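Local coordinates for protein peptidase (Pseudomonas aeruginosa, PDB 5LOX) that probably acts as an N-terminal-nucleophile peptidase, an ancestral relative of the proteasome beta subunit that assembles with its own copies into a helical complex, at residues T20-F34 with V45-I59. The protein carries 3 engineered substitutions. Numbering follows the deposited sequence.
Sequences TNAGIDHIATFRKLF and VVQTAGNLATSQSVI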
loop_
_atom_site.group_PDB
_atom_site.type_symbol
_atom_site.label_atom_id
_atom_site.label_comp_id
_atom_site.label_asym_id
_atom_site.label_seq_id
_atom_site.Cartn_x
_atom_site.Cartn_y
_atom_site.Cartn_z
ATOM N N THR A 20 -29.377 -67.367 64.879
ATOM C CA THR A 20 -30.721 -66.920 64.573
ATOM C C THR A 20 -30.684 -65.536 63.983
ATOM O O THR A 20 -30.004 -64.662 64.495
ATOM C CB THR A 20 -31.587 -66.858 65.842
ATOM O OG1 THR A 20 -31.593 -68.131 66.487
ATOM C CG2 THR A 20 -32.990 -66.471 65.507
ATOM N N ASN A 21 -31.399 -65.368 62.884
ATOM C CA ASN A 21 -31.512 -64.088 62.284
ATOM C C ASN A 21 -32.615 -63.344 63.017
ATOM O O ASN A 21 -33.767 -63.668 62.863
ATOM C CB ASN A 21 -31.831 -64.199 60.797
ATOM C CG ASN A 21 -31.915 -62.850 60.160
ATOM O OD1 ASN A 21 -32.991 -62.290 59.990
ATOM N ND2 ASN A 21 -30.765 -62.275 59.882
ATOM N N ALA A 22 -32.250 -62.339 63.791
ATOM C CA ALA A 22 -33.208 -61.625 64.585
ATOM C C ALA A 22 -33.428 -60.208 64.069
ATOM O O ALA A 22 -33.719 -59.325 64.843
ATOM C CB ALA A 22 -32.728 -61.578 66.015
ATOM N N GLY A 23 -33.277 -59.980 62.768
ATOM C CA GLY A 23 -33.329 -58.627 62.259
ATOM C C GLY A 23 -32.062 -58.340 61.496
ATOM O O GLY A 23 -31.165 -59.174 61.413
ATOM N N ILE A 24 -31.987 -57.141 60.941
ATOM C CA ILE A 24 -30.830 -56.765 60.132
ATOM C C ILE A 24 -29.722 -56.401 61.092
ATOM O O ILE A 24 -29.940 -55.688 62.073
ATOM C CB ILE A 24 -31.069 -55.580 59.125
ATOM C CG1 ILE A 24 -32.066 -54.498 59.675
ATOM C CG2 ILE A 24 -31.399 -56.133 57.727
ATOM C CD1 ILE A 24 -33.551 -54.722 59.424
ATOM N N ASP A 25 -28.533 -56.891 60.790
ATOM C CA ASP A 25 -27.366 -56.634 61.607
ATOM C C ASP A 25 -27.584 -57.066 63.053
ATOM O O ASP A 25 -26.950 -56.520 63.955
ATOM C CB ASP A 25 -26.979 -55.143 61.541
ATOM C CG ASP A 25 -26.339 -54.735 60.202
ATOM O OD1 ASP A 25 -25.647 -55.593 59.579
ATOM O OD2 ASP A 25 -26.475 -53.527 59.827
ATOM N N HIS A 26 -28.462 -58.034 63.268
ATOM C CA HIS A 26 -28.676 -58.543 64.592
ATOM C C HIS A 26 -28.817 -60.047 64.446
ATOM O O HIS A 26 -29.898 -60.595 64.410
ATOM C CB HIS A 26 -29.881 -57.859 65.314
ATOM C CG HIS A 26 -30.111 -58.292 66.765
ATOM N ND1 HIS A 26 -29.132 -58.847 67.576
ATOM C CD2 HIS A 26 -31.227 -58.224 67.543
ATOM C CE1 HIS A 26 -29.636 -59.115 68.771
ATOM N NE2 HIS A 26 -30.904 -58.743 68.779
ATOM N N ILE A 27 -27.681 -60.727 64.412
ATOM C CA ILE A 27 -27.654 -62.193 64.464
ATOM C C ILE A 27 -27.319 -62.638 65.879
ATOM O O ILE A 27 -26.438 -62.061 66.507
ATOM C CB ILE A 27 -26.622 -62.725 63.494
ATOM C CG1 ILE A 27 -27.082 -62.375 62.082
ATOM C CG2 ILE A 27 -26.460 -64.207 63.683
ATOM C CD1 ILE A 27 -26.145 -62.827 60.996
ATOM N N ALA A 28 -28.029 -63.634 66.396
ATOM C CA ALA A 28 -27.992 -63.902 67.815
ATOM C C ALA A 28 -28.266 -65.318 68.141
ATOM O O ALA A 28 -28.686 -66.094 67.289
ATOM C CB ALA A 28 -29.002 -63.024 68.517
ATOM N N THR A 29 -28.010 -65.659 69.400
ATOM C CA THR A 29 -28.211 -67.037 69.902
ATOM C C THR A 29 -29.570 -67.208 70.550
ATOM O O THR A 29 -29.935 -66.426 71.428
ATOM C CB THR A 29 -27.172 -67.358 70.969
ATOM O OG1 THR A 29 -25.872 -67.228 70.400
ATOM C CG2 THR A 29 -27.324 -68.744 71.444
ATOM N N PHE A 30 -30.339 -68.169 70.057
ATOM C CA PHE A 30 -31.644 -68.530 70.645
ATOM C C PHE A 30 -31.849 -70.044 70.602
ATOM O O PHE A 30 -31.587 -70.679 69.580
ATOM C CB PHE A 30 -32.799 -67.879 69.896
ATOM C CG PHE A 30 -32.939 -66.420 70.167
ATOM C CD1 PHE A 30 -33.657 -65.973 71.257
ATOM C CD2 PHE A 30 -32.356 -65.496 69.335
ATOM C CE1 PHE A 30 -33.774 -64.622 71.530
ATOM C CE2 PHE A 30 -32.471 -64.140 69.594
ATOM C CZ PHE A 30 -33.177 -63.701 70.694
ATOM N N ARG A 31 -32.297 -70.610 71.715
ATOM C CA ARG A 31 -32.534 -72.047 71.820
ATOM C C ARG A 31 -33.628 -72.437 70.831
ATOM O O ARG A 31 -34.566 -71.672 70.642
ATOM C CB ARG A 31 -32.905 -72.392 73.249
ATOM C CG ARG A 31 -33.727 -73.659 73.450
ATOM C CD ARG A 31 -34.109 -73.882 74.919
ATOM N NE ARG A 31 -32.899 -73.974 75.720
ATOM C CZ ARG A 31 -32.078 -75.011 75.703
ATOM N NH1 ARG A 31 -32.344 -76.059 74.945
ATOM N NH2 ARG A 31 -30.974 -74.999 76.436
ATOM N N LYS A 32 -33.432 -73.562 70.128
ATOM C CA LYS A 32 -34.402 -74.000 69.124
ATOM C C LYS A 32 -34.877 -75.410 69.412
ATOM O O LYS A 32 -35.369 -76.105 68.543
ATOM C CB LYS A 32 -33.803 -73.954 67.716
ATOM C CG LYS A 32 -33.308 -72.588 67.287
ATOM C CD LYS A 32 -32.525 -72.655 65.977
ATOM C CE LYS A 32 -31.838 -71.340 65.646
ATOM N NZ LYS A 32 -32.824 -70.296 65.234
ATOM N N LEU A 33 -34.745 -75.826 70.656
ATOM C CA LEU A 33 -35.178 -77.155 71.076
ATOM C C LEU A 33 -35.782 -77.005 72.460
ATOM O O LEU A 33 -35.083 -76.614 73.398
ATOM C CB LEU A 33 -33.977 -78.084 71.120
ATOM C CG LEU A 33 -34.231 -79.558 71.348
ATOM C CD1 LEU A 33 -32.990 -80.340 70.995
ATOM C CD2 LEU A 33 -34.628 -79.858 72.777
ATOM N N PHE A 34 -37.059 -77.332 72.586
ATOM C CA PHE A 34 -37.788 -77.163 73.820
ATOM C C PHE A 34 -38.432 -78.483 74.241
ATOM O O PHE A 34 -38.956 -79.207 73.405
ATOM C CB PHE A 34 -38.866 -76.120 73.601
ATOM C CG PHE A 34 -38.325 -74.786 73.225
ATOM C CD1 PHE A 34 -38.115 -74.459 71.898
ATOM C CD2 PHE A 34 -38.011 -73.856 74.184
ATOM C CE1 PHE A 34 -37.603 -73.208 71.533
ATOM C CE2 PHE A 34 -37.507 -72.611 73.826
ATOM C CZ PHE A 34 -37.305 -72.283 72.503
ATOM N N VAL A 45 -40.961 -83.009 72.563
ATOM C CA VAL A 45 -39.929 -82.062 72.181
ATOM C C VAL A 45 -40.422 -81.270 70.993
ATOM O O VAL A 45 -40.941 -81.836 70.043
ATOM C CB VAL A 45 -38.623 -82.784 71.793
ATOM C CG1 VAL A 45 -37.589 -81.792 71.280
ATOM C CG2 VAL A 45 -38.068 -83.517 72.995
ATOM N N VAL A 46 -40.214 -79.966 71.027
ATOM C CA VAL A 46 -40.511 -79.121 69.879
ATOM C C VAL A 46 -39.260 -78.394 69.411
ATOM O O VAL A 46 -38.565 -77.760 70.215
ATOM C CB VAL A 46 -41.559 -78.074 70.248
ATOM C CG1 VAL A 46 -41.812 -77.140 69.084
ATOM C CG2 VAL A 46 -42.848 -78.755 70.655
ATOM N N GLN A 47 -38.968 -78.494 68.123
ATOM C CA GLN A 47 -37.882 -77.725 67.526
ATOM C C GLN A 47 -38.436 -76.712 66.577
ATOM O O GLN A 47 -39.495 -76.901 66.004
ATOM C CB GLN A 47 -36.918 -78.626 66.767
ATOM C CG GLN A 47 -36.045 -79.497 67.669
ATOM C CD GLN A 47 -35.452 -80.679 66.944
ATOM O OE1 GLN A 47 -36.182 -81.520 66.420
ATOM N NE2 GLN A 47 -34.130 -80.711 66.837
ATOM N N THR A 48 -37.707 -75.615 66.415
ATOM C CA THR A 48 -38.204 -74.456 65.658
ATOM C C THR A 48 -37.240 -74.050 64.579
ATOM O O THR A 48 -36.029 -74.160 64.743
ATOM C CB THR A 48 -38.410 -73.242 66.577
ATOM O OG1 THR A 48 -37.157 -72.878 67.169
ATOM C CG2 THR A 48 -39.380 -73.575 67.689
ATOM N N ALA A 49 -37.787 -73.524 63.499
ATOM C CA ALA A 49 -36.992 -72.911 62.452
ATOM C C ALA A 49 -37.833 -71.867 61.768
ATOM O O ALA A 49 -39.044 -71.959 61.776
ATOM C CB ALA A 49 -36.565 -73.961 61.478
ATOM N N GLY A 50 -37.201 -70.844 61.203
ATOM C CA GLY A 50 -37.940 -69.786 60.513
ATOM C C GLY A 50 -38.005 -68.535 61.337
ATOM O O GLY A 50 -37.123 -68.255 62.110
ATOM N N ASN A 51 -39.074 -67.786 61.180
ATOM C CA ASN A 51 -39.180 -66.486 61.824
ATOM C C ASN A 51 -39.149 -66.606 63.341
ATOM O O ASN A 51 -39.975 -67.274 63.937
ATOM C CB ASN A 51 -40.460 -65.752 61.360
ATOM C CG ASN A 51 -40.587 -64.376 61.957
ATOM O OD1 ASN A 51 -40.539 -64.206 63.165
ATOM N ND2 ASN A 51 -40.709 -63.398 61.126
ATOM N N LEU A 52 -38.241 -65.852 63.942
ATOM C CA LEU A 52 -38.092 -65.850 65.376
ATOM C C LEU A 52 -39.349 -65.403 66.091
ATOM O O LEU A 52 -39.830 -66.072 66.995
ATOM C CB LEU A 52 -36.937 -64.931 65.767
ATOM C CG LEU A 52 -36.603 -64.894 67.259
ATOM C CD1 LEU A 52 -36.235 -66.261 67.800
ATOM C CD2 LEU A 52 -35.476 -63.907 67.496
ATOM N N ALA A 53 -39.859 -64.234 65.729
ATOM C CA ALA A 53 -41.031 -63.675 66.423
ATOM C C ALA A 53 -42.173 -64.670 66.454
ATOM O O ALA A 53 -42.852 -64.818 67.448
ATOM C CB ALA A 53 -41.485 -62.384 65.755
ATOM N N THR A 54 -42.388 -65.333 65.332
ATOM C CA THR A 54 -43.512 -66.227 65.213
ATOM C C THR A 54 -43.259 -67.442 66.071
ATOM O O THR A 54 -44.079 -67.798 66.862
ATOM C CB THR A 54 -43.724 -66.633 63.746
ATOM O OG1 THR A 54 -43.888 -65.456 62.947
ATOM C CG2 THR A 54 -44.954 -67.501 63.626
ATOM N N SER A 55 -42.107 -68.070 65.904
ATOM C CA SER A 55 -41.847 -69.288 66.625
ATOM C C SER A 55 -41.784 -69.034 68.127
ATOM O O SER A 55 -42.269 -69.815 68.912
ATOM C CB SER A 55 -40.555 -69.911 66.180
ATOM O OG SER A 55 -39.498 -69.242 66.830
ATOM N N GLN A 56 -41.221 -67.911 68.544
ATOM C CA GLN A 56 -41.243 -67.579 69.962
ATOM C C GLN A 56 -42.654 -67.443 70.488
ATOM O O GLN A 56 -42.978 -67.934 71.544
ATOM C CB GLN A 56 -40.541 -66.271 70.233
ATOM C CG GLN A 56 -39.115 -66.448 70.628
ATOM C CD GLN A 56 -38.561 -65.175 71.223
ATOM O OE1 GLN A 56 -39.064 -64.069 70.965
ATOM N NE2 GLN A 56 -37.442 -65.303 71.898
ATOM N N SER A 57 -43.499 -66.721 69.769
ATOM C CA SER A 57 -44.871 -66.575 70.221
ATOM C C SER A 57 -45.539 -67.952 70.365
ATOM O O SER A 57 -46.290 -68.171 71.286
ATOM C CB SER A 57 -45.647 -65.640 69.289
ATOM O OG SER A 57 -45.313 -64.301 69.608
ATOM N N VAL A 58 -45.296 -68.849 69.417
ATOM C CA VAL A 58 -45.941 -70.141 69.447
ATOM C C VAL A 58 -45.512 -70.882 70.680
ATOM O O VAL A 58 -46.329 -71.360 71.433
ATOM C CB VAL A 58 -45.601 -70.954 68.201
ATOM C CG1 VAL A 58 -45.930 -72.415 68.419
ATOM C CG2 VAL A 58 -46.371 -70.419 66.998
ATOM N N ILE A 59 -44.211 -70.929 70.915
ATOM C CA ILE A 59 -43.664 -71.628 72.083
ATOM C C ILE A 59 -44.159 -71.013 73.398
ATOM O O ILE A 59 -44.557 -71.695 74.313
ATOM C CB ILE A 59 -42.153 -71.541 72.074
ATOM C CG1 ILE A 59 -41.621 -72.337 70.895
ATOM C CG2 ILE A 59 -41.594 -72.044 73.378
ATOM C CD1 ILE A 59 -41.552 -73.828 71.112
#
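F34 and V46 pair in the antiparallel hairpin of strands 33-38 and 42-50, with 33-38 the outer strand of its sheet within the chain, while the helix that follows, 52-66, packs against the same segment 20-34. Two backbone hydrogen bonds close the F34–V46 pair: F34 N to V46 O and V46 N to F34 O, both 2.8 Å. Beyond it, a third runs from T48 N to K32 O, 3.2 Å. On one side of the hairpin L33 lies alongside Q47, pointing the same way, and CD2 of L33 meets CG1 of V45; the amide of Q47 is turned to S16 and V4. The F34 ring lies on the other side, sandwiched between CG of R31 and helix residue I59, whose CG2 sits over the ring centre, 4.1 Å from the centroid. Further along, L52 in the first helical turn extends from the backbone with CG anti to N (chi1 -176°), which carries CD2 over the face of F30, 3.7 Å from CE2, and against CB of A22. NE2 of Q56 comes 3.7 Å from F30 CE1, its amide plane perpendicular to the ring; OE1 of Q56 accepts a hydrogen bond from the backbone N of Q135 of a neighbouring subunit. CB of K32 rests on OG1 of T48, and the lysine chain, bent at its last torsion (chi4 -72°), brings NZ into hydrogen bonds with OG1 of T20 (2.8 Å) and the hydroxyl of T1, consistent with the lysine beside the N-terminal threonine in the active site of proteasome-type Ntn hydrolases.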